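Local structure of glutamate racemase (Campylobacter jejuni, 3UHF) at residues T58-Y63 against C75-D80; S98-D103 against T140-K145; S38-L43 against I52-D57; L79-Q84 against H251-S256; P112-I117 against V232-E237. The protein is a member of the Asp/Glu/hydantoin racemase family, an alpha/beta enzyme built on two parallel beta-sheets, with D-glutamic acid bound in its pocket. All blocks are in the same frame, centred on the assembly; numbering follows the deposited sequence.

Contact 1 (T58-Y63 against C75-D80). With DGL (D-glutamic acid), chain C.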
# COMPACT_ATOMS: atom_id res chain seq x y z
N THR A 58 -1.80 -14.83 -1.36
CA THR A 58 -2.67 -14.96 -2.53
C THR A 58 -3.69 -16.10 -2.42
O THR A 58 -4.62 -16.15 -3.20
CB THR A 58 -1.84 -15.12 -3.81
OG1 THR A 58 -0.95 -16.22 -3.65
CG2 THR A 58 -1.04 -13.85 -4.09
N ALA A 59 -3.52 -17.00 -1.46
CA ALA A 59 -4.49 -18.08 -1.29
C ALA A 59 -5.78 -17.55 -0.68
O ALA A 59 -6.85 -18.10 -0.90
CB ALA A 59 -3.92 -19.20 -0.42
N ARG A 60 -5.67 -16.47 0.10
CA ARG A 60 -6.83 -16.00 0.86
C ARG A 60 -7.32 -14.61 0.48
O ARG A 60 -8.35 -14.15 0.98
CB ARG A 60 -6.54 -16.11 2.37
CG ARG A 60 -6.11 -17.51 2.77
CD ARG A 60 -5.99 -17.70 4.28
NE ARG A 60 -4.92 -16.88 4.83
CZ ARG A 60 -4.34 -17.12 6.01
NH1 ARG A 60 -4.72 -18.16 6.74
NH2 ARG A 60 -3.37 -16.32 6.44
N VAL A 61 -6.59 -13.95 -0.42
CA VAL A 61 -6.91 -12.60 -0.90
C VAL A 61 -8.31 -12.63 -1.55
O VAL A 61 -8.71 -13.65 -2.14
CB VAL A 61 -5.81 -12.14 -1.90
CG1 VAL A 61 -5.91 -12.93 -3.21
CG2 VAL A 61 -5.83 -10.62 -2.16
N PRO A 62 -9.10 -11.54 -1.43
CA PRO A 62 -8.85 -10.24 -0.81
C PRO A 62 -9.17 -10.18 0.68
O PRO A 62 -9.94 -11.00 1.18
CB PRO A 62 -9.84 -9.33 -1.55
CG PRO A 62 -11.04 -10.22 -1.72
CD PRO A 62 -10.44 -11.59 -2.05
N TYR A 63 -8.60 -9.19 1.35
CA TYR A 63 -8.88 -8.90 2.76
C TYR A 63 -9.92 -7.77 2.87
O TYR A 63 -10.61 -7.64 3.88
CB TYR A 63 -7.60 -8.43 3.49
CG TYR A 63 -6.53 -9.47 3.77
CD1 TYR A 63 -6.61 -10.76 3.27
CD2 TYR A 63 -5.43 -9.16 4.58
CE1 TYR A 63 -5.62 -11.71 3.54
CE2 TYR A 63 -4.44 -10.09 4.85
CZ TYR A 63 -4.53 -11.36 4.34
OH TYR A 63 -3.55 -12.29 4.62
N CYS A 75 -2.85 -11.49 9.37
CA CYS A 75 -1.61 -10.71 9.46
C CYS A 75 -0.63 -11.30 10.47
O CYS A 75 0.58 -11.36 10.22
CB CYS A 75 -1.90 -9.25 9.81
SG CYS A 75 -2.75 -8.36 8.48
N LEU A 76 -1.15 -11.73 11.62
CA LEU A 76 -0.29 -12.36 12.62
C LEU A 76 0.34 -13.65 12.08
O LEU A 76 1.48 -13.96 12.41
CB LEU A 76 -1.04 -12.60 13.93
CG LEU A 76 -1.31 -11.33 14.75
CD1 LEU A 76 -2.24 -11.62 15.93
CD2 LEU A 76 0.00 -10.72 15.25
N GLU A 77 -0.40 -14.38 11.25
CA GLU A 77 0.18 -15.56 10.61
C GLU A 77 1.31 -15.15 9.67
O GLU A 77 2.32 -15.85 9.56
CB GLU A 77 -0.89 -16.35 9.85
CG GLU A 77 -1.99 -16.89 10.73
CD GLU A 77 -2.99 -17.74 9.94
OE1 GLU A 77 -2.81 -17.85 8.71
OE2 GLU A 77 -3.93 -18.29 10.55
N ALA A 78 1.14 -14.02 9.00
CA ALA A 78 2.16 -13.51 8.10
C ALA A 78 3.42 -13.15 8.89
O ALA A 78 4.54 -13.45 8.47
CB ALA A 78 1.64 -12.30 7.33
N LEU A 79 3.22 -12.53 10.05
CA LEU A 79 4.35 -12.22 10.91
C LEU A 79 5.12 -13.50 11.26
O LEU A 79 6.35 -13.53 11.18
CB LEU A 79 3.87 -11.51 12.18
CG LEU A 79 4.96 -11.06 13.16
CD1 LEU A 79 5.97 -10.17 12.45
CD2 LEU A 79 4.35 -10.34 14.35
N ASP A 80 4.40 -14.57 11.60
CA ASP A 80 5.02 -15.86 11.86
C ASP A 80 5.86 -16.33 10.67
O ASP A 80 6.97 -16.80 10.85
CB ASP A 80 3.96 -16.92 12.17
CG ASP A 80 3.33 -16.74 13.53
OD1 ASP A 80 3.87 -15.98 14.35
OD2 ASP A 80 2.28 -17.38 13.76
N DGL C . -4.14 -5.06 -0.53
CA DGL C . -5.49 -4.54 -0.30
C DGL C . -5.42 -3.07 0.10
O DGL C . -4.42 -2.39 -0.14
CB DGL C . -6.34 -4.67 -1.57
CG DGL C . -6.69 -6.11 -1.91
CD DGL C . -7.46 -6.77 -0.79
OE1 DGL C . -6.86 -7.58 -0.05
OE2 DGL C . -8.65 -6.43 -0.62
OXT DGL C . -6.38 -2.55 0.65
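The guanidinium of R60 turns its NH1/NH2 edge to E77, with OE1 of that carboxylate close to its plane, while the ring of Y63 is met obliquely by SG of C75 (4.4 Å from CE2) and by OE1 of D-glutamic acid. In the salt bridge to E77, R60 grips a single oxygen end-on: NH1 to OE1 of E77 is 2.8 Å, and NH2 reaches the same atom at the same length. Both bonds are bent, since one acceptor must serve two donors, and they arrive from the same face of the carboxylate, NH1 on the syn side and NH2 from above the plane. The R60 chain bends at chi3 (-65°). R60 has a second anionic partner: its NE forms a salt bridge with OD2 of D57, which also takes the hydroxyl of Y63.

At the pocket end, the backbone N of Y63 points a nearly straight bond (176°) at OE1 of D-glutamic acid, 2.8 Å away. P62, which follows a cis peptide bond, has CB 3.3 Å from OE2 of the ligand. Loop 58-63 leads from strand 51-56 toward helix 68-82, which packs C75 and A78 on F30 of strand 26-31.

Contact 2 (S98-D103 against T140-K145); sequences SAYALD and TKATIK
OH of Y100 donates a hydrogen bond to the backbone O of A142, 2.7 Å away. The ring is carried there with CG opposite the carbonyl carbon (chi1 -68°), and the hydroxyl comes in 24° off the carbonyl plane, at a C=O...donor angle of 132°. CE2 of Y100 rests 3.9 Å from CB of A142. One residue earlier, CB of A99 faces CA of T143 at 4.2 Å.

Further out, I71 of helix 68-82 touches both Y100 and A142. S98 OG, bonded to C94 O, also bonds V116 N and so ties helix 95-100 to the segment after strand 113-114. Across the contact, T140, the N-cap of helix 141-146, and T143 both bond through their hydroxyls to OG1 of T96 in the ligand pocket. The helices follow strands of different sheets, 89-92 and 135-139, so the contact joins the two halves of the molecule. One directed bond thus holds the tyrosine's hydroxyl end, and the small A99 goes with a CA-to-CA approach of 5.7 Å to T143.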
# COMPACT_ATOMS: atom_id res chain seq x y z
N SER A 98 -3.09 -2.43 7.09
CA SER A 98 -2.59 -1.27 7.83
C SER A 98 -3.69 -0.65 8.69
O SER A 98 -3.41 -0.06 9.74
CB SER A 98 -2.00 -0.21 6.87
OG SER A 98 -0.80 -0.66 6.26
N ALA A 99 -4.93 -0.79 8.23
CA ALA A 99 -6.08 -0.21 8.91
C ALA A 99 -6.44 -0.93 10.19
O ALA A 99 -7.07 -0.35 11.07
CB ALA A 99 -7.30 -0.14 7.97
N TYR A 100 -6.05 -2.20 10.32
CA TYR A 100 -6.50 -3.01 11.46
C TYR A 100 -5.41 -3.67 12.29
O TYR A 100 -5.54 -3.79 13.51
CB TYR A 100 -7.48 -4.09 10.99
CG TYR A 100 -8.80 -3.54 10.51
CD1 TYR A 100 -9.78 -3.14 11.41
CD2 TYR A 100 -9.05 -3.39 9.15
CE1 TYR A 100 -10.98 -2.62 10.97
CE2 TYR A 100 -10.25 -2.88 8.70
CZ TYR A 100 -11.21 -2.49 9.62
OH TYR A 100 -12.41 -1.98 9.17
N ALA A 101 -4.33 -4.11 11.65
CA ALA A 101 -3.39 -5.05 12.29
C ALA A 101 -2.12 -4.47 12.93
O ALA A 101 -1.37 -5.22 13.55
CB ALA A 101 -3.01 -6.15 11.31
N LEU A 102 -1.86 -3.18 12.78
CA LEU A 102 -0.58 -2.63 13.26
C LEU A 102 -0.32 -2.80 14.77
O LEU A 102 0.80 -3.16 15.15
CB LEU A 102 -0.40 -1.17 12.85
CG LEU A 102 -0.29 -0.95 11.34
CD1 LEU A 102 0.09 0.50 11.06
CD2 LEU A 102 0.73 -1.90 10.71
N ASP A 103 -1.33 -2.54 15.60
CA ASP A 103 -1.17 -2.70 17.05
C ASP A 103 -0.77 -4.12 17.41
O ASP A 103 0.16 -4.33 18.18
CB ASP A 103 -2.47 -2.35 17.80
CG ASP A 103 -2.74 -0.85 17.84
OD1 ASP A 103 -1.84 -0.07 17.47
OD2 ASP A 103 -3.87 -0.47 18.22
N THR A 140 -10.65 0.04 -0.03
CA THR A 140 -11.57 -1.10 0.15
C THR A 140 -12.63 -0.74 1.18
O THR A 140 -12.48 0.23 1.91
CB THR A 140 -10.84 -2.35 0.67
OG1 THR A 140 -10.29 -2.09 1.97
CG2 THR A 140 -9.72 -2.78 -0.30
N LYS A 141 -13.70 -1.53 1.24
CA LYS A 141 -14.73 -1.33 2.27
C LYS A 141 -14.16 -1.40 3.68
O LYS A 141 -14.50 -0.60 4.54
CB LYS A 141 -15.85 -2.37 2.13
CG LYS A 141 -16.82 -2.08 0.99
CD LYS A 141 -18.06 -2.97 1.07
CE LYS A 141 -19.04 -2.65 -0.05
NZ LYS A 141 -20.24 -3.55 -0.05
N ALA A 142 -13.29 -2.38 3.93
CA ALA A 142 -12.74 -2.55 5.27
C ALA A 142 -11.89 -1.34 5.67
O ALA A 142 -11.96 -0.86 6.81
CB ALA A 142 -11.94 -3.84 5.37
N THR A 143 -11.09 -0.83 4.74
CA THR A 143 -10.25 0.33 5.04
C THR A 143 -11.10 1.55 5.37
O THR A 143 -10.84 2.24 6.37
CB THR A 143 -9.28 0.63 3.89
OG1 THR A 143 -8.39 -0.48 3.73
CG2 THR A 143 -8.44 1.92 4.17
N ILE A 144 -12.13 1.81 4.57
CA ILE A 144 -12.99 2.96 4.81
C ILE A 144 -13.71 2.82 6.14
O ILE A 144 -13.81 3.77 6.92
CB ILE A 144 -14.03 3.13 3.70
CG1 ILE A 144 -13.34 3.41 2.36
CG2 ILE A 144 -15.03 4.25 4.06
CD1 ILE A 144 -12.40 4.66 2.38
N LYS A 145 -14.20 1.61 6.41
CA LYS A 145 -14.96 1.35 7.63
C LYS A 145 -14.10 1.55 8.89
O LYS A 145 -14.62 1.97 9.93
CB LYS A 145 -15.55 -0.07 7.59
CG LYS A 145 -16.58 -0.33 8.68
CD LYS A 145 -17.31 -1.66 8.48
CE LYS A 145 -18.19 -1.64 7.24
NZ LYS A 145 -18.84 -2.96 6.98

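Contact 3 (S38-L43 against I52-D57); sequences SVLKSL and IIYYGD
L40 swings CG opposite its own backbone N (chi1 -177°), which spreads its two methyls over the strand, CD1 against I52 and CD2 against Y54. The helix and strand belong to a beta-alpha-beta crossover: strand 26-31, helix 37-45 and strand 51-56, with both strands parallel in the same sheet. Helix segment 38-43 accordingly runs antiparallel to strand 52-56, at 172°, with the axes 10.7 Å apart.

CD1 of L40 nestles against CG2 of I52 at 3.6 Å, the two chains lying alongside with their tips running opposite ways. CD2 of L40 meets the Y54 ring obliquely, 4.2 Å from CD1 of the tyrosine. I52 and Y54 are two apart on the strand and so face the helix together, whereas I53 between them points away. F252 of strand 249-254 touches both L40 and Y54, and V29 of strand 26-31 packs on L43, I52 and Y54. The hydroxyl of Y54 is satisfied by G33 O. One turn on from L40, CB of L43 lies 4.4 Å from CD1 of I52.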
# COMPACT_ATOMS: atom_id res chain seq x y z
N SER A 38 2.85 -2.73 -6.01
CA SER A 38 2.92 -1.30 -6.31
C SER A 38 3.78 -0.57 -5.28
O SER A 38 4.48 0.40 -5.60
CB SER A 38 1.52 -0.68 -6.41
OG SER A 38 0.87 -0.67 -5.15
N VAL A 39 3.73 -1.06 -4.04
CA VAL A 39 4.56 -0.54 -2.96
C VAL A 39 5.99 -1.05 -3.11
O VAL A 39 6.95 -0.29 -2.97
CB VAL A 39 4.00 -0.93 -1.58
CG1 VAL A 39 4.96 -0.51 -0.46
CG2 VAL A 39 2.63 -0.27 -1.37
N LEU A 40 6.12 -2.34 -3.42
CA LEU A 40 7.45 -2.91 -3.65
C LEU A 40 8.20 -2.11 -4.72
O LEU A 40 9.39 -1.81 -4.56
CB LEU A 40 7.34 -4.37 -4.08
CG LEU A 40 8.69 -5.06 -4.28
CD1 LEU A 40 9.40 -5.19 -2.94
CD2 LEU A 40 8.53 -6.42 -4.95
N LYS A 41 7.49 -1.75 -5.78
CA LYS A 41 8.09 -0.98 -6.87
C LYS A 41 8.71 0.32 -6.35
O LYS A 41 9.85 0.64 -6.69
CB LYS A 41 7.06 -0.69 -7.95
CG LYS A 41 7.61 0.03 -9.17
CD LYS A 41 6.55 0.03 -10.28
CE LYS A 41 7.10 0.58 -11.59
NZ LYS A 41 7.45 2.02 -11.47
N SER A 42 7.97 1.06 -5.53
CA SER A 42 8.49 2.32 -5.01
C SER A 42 9.72 2.10 -4.15
O SER A 42 10.71 2.83 -4.26
CB SER A 42 7.42 3.05 -4.18
OG SER A 42 6.24 3.25 -4.94
N LEU A 43 9.66 1.09 -3.28
CA LEU A 43 10.78 0.78 -2.38
C LEU A 43 12.03 0.36 -3.13
O LEU A 43 13.14 0.75 -2.78
CB LEU A 43 10.38 -0.32 -1.39
CG LEU A 43 9.23 0.01 -0.45
CD1 LEU A 43 8.75 -1.24 0.26
CD2 LEU A 43 9.67 1.07 0.56
N ILE A 52 15.00 -7.50 -0.17
CA ILE A 52 13.61 -7.37 0.21
C ILE A 52 12.89 -8.71 0.02
O ILE A 52 12.96 -9.31 -1.05
CB ILE A 52 12.88 -6.30 -0.63
CG1 ILE A 52 13.59 -4.95 -0.52
CG2 ILE A 52 11.43 -6.19 -0.18
CD1 ILE A 52 12.94 -3.86 -1.35
N ILE A 53 12.23 -9.17 1.08
CA ILE A 53 11.43 -10.39 1.01
C ILE A 53 9.97 -9.99 0.92
O ILE A 53 9.43 -9.40 1.86
CB ILE A 53 11.61 -11.26 2.27
CG1 ILE A 53 13.09 -11.45 2.63
CG2 ILE A 53 10.89 -12.61 2.12
CD1 ILE A 53 13.92 -12.06 1.53
N TYR A 54 9.33 -10.30 -0.21
CA TYR A 54 7.91 -10.01 -0.43
C TYR A 54 7.09 -11.28 -0.19
O TYR A 54 7.44 -12.35 -0.67
CB TYR A 54 7.67 -9.50 -1.86
CG TYR A 54 6.24 -9.09 -2.16
CD1 TYR A 54 5.83 -7.76 -2.03
CD2 TYR A 54 5.29 -10.02 -2.58
CE1 TYR A 54 4.53 -7.37 -2.30
CE2 TYR A 54 3.98 -9.64 -2.85
CZ TYR A 54 3.61 -8.31 -2.71
OH TYR A 54 2.32 -7.91 -2.98
N TYR A 55 6.01 -11.14 0.57
CA TYR A 55 5.09 -12.25 0.79
C TYR A 55 3.68 -11.76 0.55
O TYR A 55 3.25 -10.76 1.13
CB TYR A 55 5.21 -12.80 2.22
CG TYR A 55 4.18 -13.87 2.56
CD1 TYR A 55 4.15 -15.08 1.87
CD2 TYR A 55 3.28 -13.69 3.59
CE1 TYR A 55 3.21 -16.06 2.19
CE2 TYR A 55 2.35 -14.66 3.92
CZ TYR A 55 2.31 -15.84 3.21
OH TYR A 55 1.38 -16.80 3.55
N GLY A 56 2.96 -12.45 -0.33
CA GLY A 56 1.58 -12.10 -0.63
C GLY A 56 0.68 -13.28 -0.28
O GLY A 56 0.99 -14.41 -0.64
N ASP A 57 -0.41 -13.02 0.44
CA ASP A 57 -1.29 -14.11 0.89
C ASP A 57 -2.31 -14.46 -0.20
O ASP A 57 -3.53 -14.38 -0.01
CB ASP A 57 -1.99 -13.73 2.20
CG ASP A 57 -2.76 -14.89 2.82
OD1 ASP A 57 -2.57 -16.06 2.38
OD2 ASP A 57 -3.55 -14.63 3.75

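Contact 4 (L79-Q84 against H251-S256)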
# COMPACT_ATOMS: atom_id res chain seq x y z
N LEU A 79 3.22 -12.53 10.05
CA LEU A 79 4.35 -12.22 10.91
C LEU A 79 5.12 -13.50 11.26
O LEU A 79 6.35 -13.53 11.18
CB LEU A 79 3.87 -11.51 12.18
CG LEU A 79 4.96 -11.06 13.16
CD1 LEU A 79 5.97 -10.17 12.45
CD2 LEU A 79 4.35 -10.34 14.35
N ASP A 80 4.40 -14.57 11.60
CA ASP A 80 5.02 -15.86 11.86
C ASP A 80 5.86 -16.33 10.67
O ASP A 80 6.97 -16.80 10.85
CB ASP A 80 3.96 -16.92 12.17
CG ASP A 80 3.33 -16.74 13.53
OD1 ASP A 80 3.87 -15.98 14.35
OD2 ASP A 80 2.28 -17.38 13.76
N PHE A 81 5.31 -16.20 9.47
CA PHE A 81 6.03 -16.59 8.26
C PHE A 81 7.36 -15.87 8.12
O PHE A 81 8.36 -16.47 7.72
CB PHE A 81 5.19 -16.32 7.00
CG PHE A 81 5.94 -16.57 5.72
CD1 PHE A 81 6.06 -17.86 5.21
CD2 PHE A 81 6.53 -15.52 5.03
CE1 PHE A 81 6.76 -18.09 4.04
CE2 PHE A 81 7.23 -15.75 3.86
CZ PHE A 81 7.34 -17.04 3.36
N PHE A 82 7.36 -14.59 8.45
CA PHE A 82 8.54 -13.75 8.27
C PHE A 82 9.64 -14.03 9.28
O PHE A 82 10.81 -13.71 9.04
CB PHE A 82 8.15 -12.27 8.34
CG PHE A 82 7.76 -11.69 7.02
CD1 PHE A 82 6.44 -11.43 6.72
CD2 PHE A 82 8.73 -11.42 6.07
CE1 PHE A 82 6.09 -10.89 5.50
CE2 PHE A 82 8.37 -10.89 4.84
CZ PHE A 82 7.06 -10.63 4.56
N GLU A 83 9.28 -14.62 10.41
CA GLU A 83 10.24 -14.74 11.51
C GLU A 83 11.40 -15.68 11.17
O GLU A 83 12.41 -15.70 11.87
CB GLU A 83 9.55 -15.12 12.82
CG GLU A 83 9.34 -16.60 13.04
CD GLU A 83 8.72 -16.90 14.40
OE1 GLU A 83 8.15 -15.97 15.00
OE2 GLU A 83 8.81 -18.06 14.86
N GLN A 84 11.26 -16.44 10.09
CA GLN A 84 12.32 -17.32 9.63
C GLN A 84 13.40 -16.58 8.84
O GLN A 84 14.44 -17.15 8.52
CB GLN A 84 11.74 -18.44 8.76
CG GLN A 84 11.19 -17.96 7.43
CD GLN A 84 10.49 -19.05 6.64
OE1 GLN A 84 11.13 -19.95 6.09
NE2 GLN A 84 9.16 -18.97 6.56
N HIS A 251 13.15 -11.41 -3.23
CA HIS A 251 12.67 -12.78 -3.07
C HIS A 251 11.16 -12.75 -2.93
O HIS A 251 10.63 -11.95 -2.15
CB HIS A 251 13.27 -13.44 -1.83
CG HIS A 251 14.76 -13.58 -1.89
ND1 HIS A 251 15.39 -14.50 -2.70
CD2 HIS A 251 15.75 -12.90 -1.26
CE1 HIS A 251 16.70 -14.39 -2.55
NE2 HIS A 251 16.94 -13.43 -1.68
N PHE A 252 10.47 -13.61 -3.68
CA PHE A 252 9.01 -13.63 -3.67
C PHE A 252 8.48 -14.92 -3.07
O PHE A 252 8.92 -16.02 -3.43
CB PHE A 252 8.49 -13.48 -5.10
CG PHE A 252 8.82 -12.15 -5.71
CD1 PHE A 252 9.94 -12.00 -6.51
CD2 PHE A 252 8.01 -11.05 -5.47
CE1 PHE A 252 10.25 -10.77 -7.06
CE2 PHE A 252 8.31 -9.81 -6.02
CZ PHE A 252 9.44 -9.67 -6.81
N TYR A 253 7.52 -14.78 -2.16
CA TYR A 253 6.80 -15.92 -1.61
C TYR A 253 5.30 -15.67 -1.66
O TYR A 253 4.86 -14.53 -1.60
CB TYR A 253 7.24 -16.18 -0.17
CG TYR A 253 8.71 -16.50 -0.04
CD1 TYR A 253 9.15 -17.82 -0.08
CD2 TYR A 253 9.65 -15.49 0.13
CE1 TYR A 253 10.50 -18.12 0.04
CE2 TYR A 253 11.00 -15.79 0.26
CZ TYR A 253 11.42 -17.10 0.21
OH TYR A 253 12.76 -17.39 0.34
N ALA A 254 4.52 -16.74 -1.78
CA ALA A 254 3.08 -16.58 -1.79
C ALA A 254 2.41 -17.82 -1.24
O ALA A 254 2.96 -18.92 -1.34
CB ALA A 254 2.57 -16.28 -3.21
N SER A 255 1.23 -17.65 -0.66
CA SER A 255 0.52 -18.79 -0.09
C SER A 255 -0.16 -19.64 -1.17
O SER A 255 -0.71 -20.71 -0.88
CB SER A 255 -0.48 -18.33 0.96
OG SER A 255 -1.37 -17.36 0.45
N SER A 256 -0.12 -19.18 -2.41
CA SER A 256 -0.57 -19.99 -3.55
C SER A 256 0.10 -19.53 -4.83
O SER A 256 0.41 -18.36 -4.97
CB SER A 256 -2.09 -19.92 -3.69
OG SER A 256 -2.50 -18.61 -4.03
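Aromatic packing carries the meeting of F81 and Y253: the phenylalanine turns its edge toward the tyrosine face in an offset edge-to-face pair, centroids 5.6 Å apart and planes at 64°. The offset pulls the contact toward the root of the tyrosine, so CZ of F81 lies 3.6 Å from CB and 3.7 Å from CG of Y253. F81 reaches out with CG opposite its backbone N (chi1 173°). Two further rings complete the cluster, Y55 stacked on F81 and F85 meeting both F81 and Y253.

The polar part is local. NE2 of Q84 donates to O of F81 at 2.9 Å, in the carbonyl plane and on a lone pair. The same NE2 stands 3.5 Å above the F81 ring plane, displaced toward its rim.

In this surface contact Y253 belongs to strand 249-254, outermost in its sheet and hydrogen-bonded through the backbone to Y54 and G56, and F81 comes from helix 68-82, which packs on strands 26-31 and 51-56 and reaches strand 249-254 here through F81.

Contact 5 (P112-I117 against V232-E237); sequences PVYGVI and VEFLKE
Between Y114 and L235 the backbones come no closer than 8.6 Å, CA to CA, and side chains fill the gap between the short strand 113-114 and the helix segment 232-237. The ring of Y114 takes two neighbours from successive helix residues. F234 brings its edge toward the tyrosine face in an offset edge-to-face pair, with planes at 70° and centroids 5.5 Å apart. Its CE2 is 3.5 Å from CD1 and 3.8 Å from CE1 of Y114. At the CD2 side of the ring, CD2 of L235 lies 3.7 Å from CD2 of Y114. F234 carries its ring out with CG opposite the backbone N (chi1 179°), while L235 places CG opposite the carbonyl carbon.

In the fold, strand 113-114 is one of the two outermost strands of the five-stranded parallel sheet, beside strand 89-92, and helix 227-238 packs over this end of it: L235 also touches M89 and I91, and F234 continues onto A119 and E122 of helix 117-128. The phenol oxygen of Y114 is hydrogen-bonded to OE2 of E239, just beyond the helix. On the exposed part of the helix, NZ of K236 bridges to OE2 of E233 at 3.1 Å, one turn back, and E237 OE1 is paired with K126 NZ.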
# COMPACT_ATOMS: atom_id res chain seq x y z
N PRO A 112 10.91 -2.89 13.88
CA PRO A 112 9.89 -1.91 13.48
C PRO A 112 8.91 -2.48 12.46
O PRO A 112 9.32 -3.24 11.58
CB PRO A 112 10.71 -0.79 12.85
CG PRO A 112 12.06 -0.89 13.51
CD PRO A 112 12.27 -2.36 13.73
N VAL A 113 7.64 -2.10 12.59
CA VAL A 113 6.61 -2.46 11.63
C VAL A 113 5.90 -1.18 11.21
O VAL A 113 5.41 -0.44 12.06
CB VAL A 113 5.60 -3.44 12.24
CG1 VAL A 113 4.50 -3.80 11.23
CG2 VAL A 113 6.32 -4.70 12.73
N TYR A 114 5.87 -0.91 9.91
CA TYR A 114 5.23 0.29 9.38
C TYR A 114 4.19 -0.09 8.35
O TYR A 114 4.43 -0.97 7.53
CB TYR A 114 6.27 1.19 8.70
CG TYR A 114 7.29 1.75 9.66
CD1 TYR A 114 6.93 2.70 10.61
CD2 TYR A 114 8.61 1.31 9.63
CE1 TYR A 114 7.86 3.21 11.50
CE2 TYR A 114 9.56 1.83 10.53
CZ TYR A 114 9.17 2.77 11.45
OH TYR A 114 10.09 3.28 12.34
N GLY A 115 3.03 0.58 8.41
CA GLY A 115 1.98 0.43 7.42
C GLY A 115 2.07 1.61 6.46
O GLY A 115 3.07 2.34 6.49
N VAL A 116 1.05 1.80 5.63
CA VAL A 116 1.08 2.84 4.62
C VAL A 116 0.09 3.99 4.86
O VAL A 116 0.04 4.95 4.10
CB VAL A 116 0.83 2.26 3.21
CG1 VAL A 116 2.03 1.43 2.75
CG2 VAL A 116 -0.46 1.42 3.18
N ILE A 117 -0.70 3.89 5.93
CA ILE A 117 -1.74 4.89 6.14
C ILE A 117 -1.19 6.21 6.69
O ILE A 117 -1.50 7.28 6.16
CB ILE A 117 -2.87 4.35 7.04
CG1 ILE A 117 -3.56 3.18 6.32
CG2 ILE A 117 -3.87 5.44 7.36
CD1 ILE A 117 -4.64 2.50 7.13
N VAL A 232 7.90 5.59 0.99
CA VAL A 232 9.33 5.86 0.76
C VAL A 232 9.78 7.13 1.50
O VAL A 232 10.79 7.12 2.21
CB VAL A 232 9.68 5.99 -0.74
CG1 VAL A 232 11.08 6.56 -0.91
CG2 VAL A 232 9.57 4.63 -1.44
N GLU A 233 9.01 8.21 1.37
CA GLU A 233 9.39 9.47 2.01
C GLU A 233 9.34 9.35 3.53
O GLU A 233 10.20 9.87 4.25
CB GLU A 233 8.48 10.59 1.54
CG GLU A 233 8.55 10.83 0.04
CD GLU A 233 9.98 11.14 -0.41
OE1 GLU A 233 10.57 12.11 0.13
OE2 GLU A 233 10.51 10.41 -1.27
N PHE A 234 8.32 8.65 4.01
CA PHE A 234 8.12 8.36 5.43
C PHE A 234 9.30 7.60 6.02
O PHE A 234 9.80 7.95 7.10
CB PHE A 234 6.81 7.56 5.56
CG PHE A 234 6.45 7.16 6.97
CD1 PHE A 234 5.50 7.87 7.69
CD2 PHE A 234 7.03 6.04 7.55
CE1 PHE A 234 5.15 7.49 8.97
CE2 PHE A 234 6.69 5.66 8.84
CZ PHE A 234 5.74 6.39 9.55
N LEU A 235 9.76 6.56 5.33
CA LEU A 235 10.87 5.75 5.83
C LEU A 235 12.18 6.52 5.91
O LEU A 235 12.95 6.35 6.86
CB LEU A 235 11.06 4.51 4.97
CG LEU A 235 9.90 3.52 5.14
CD1 LEU A 235 10.02 2.36 4.16
CD2 LEU A 235 9.86 3.02 6.58
N LYS A 236 12.44 7.36 4.91
CA LYS A 236 13.67 8.15 4.91
C LYS A 236 13.73 9.09 6.11
O LYS A 236 14.82 9.41 6.62
CB LYS A 236 13.83 8.91 3.59
CG LYS A 236 14.06 7.98 2.40
CD LYS A 236 14.45 8.71 1.12
CE LYS A 236 13.24 9.32 0.44
NZ LYS A 236 13.52 9.72 -0.97
N GLU A 237 12.57 9.53 6.58
CA GLU A 237 12.50 10.42 7.73
C GLU A 237 12.56 9.68 9.08
O GLU A 237 13.12 10.19 10.04
CB GLU A 237 11.22 11.24 7.67
CG GLU A 237 11.11 12.12 6.45
CD GLU A 237 9.66 12.48 6.15
OE1 GLU A 237 9.42 13.22 5.17
OE2 GLU A 237 8.78 12.01 6.90

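Contacts 2, 3 and 5 are buried, contact 1 is partly so, and contact 4 lies at the surface. Contacts 3, 4 and 5 all reach the five-stranded sheet: contact 3 packs aliphatic groups on strand 51-56 inside it, while contacts 4 and 5 put edge-to-face ring pairs at its two outermost strands. Contacts 1 and 4 share L79 and D80 on helix 68-82, and S255 OG of contact 4 bonds A59 N of contact 1 and D57 OD1 of contact 3. Among cross-segment bonds, contact 1 has a salt bridge at its rim and contact 2 a tyrosine-to-carbonyl bond, whereas contacts 3, 4 and 5 have none. Contacts 1 and 2 touch through C75 SG and A101 CB, 3.6 Å apart.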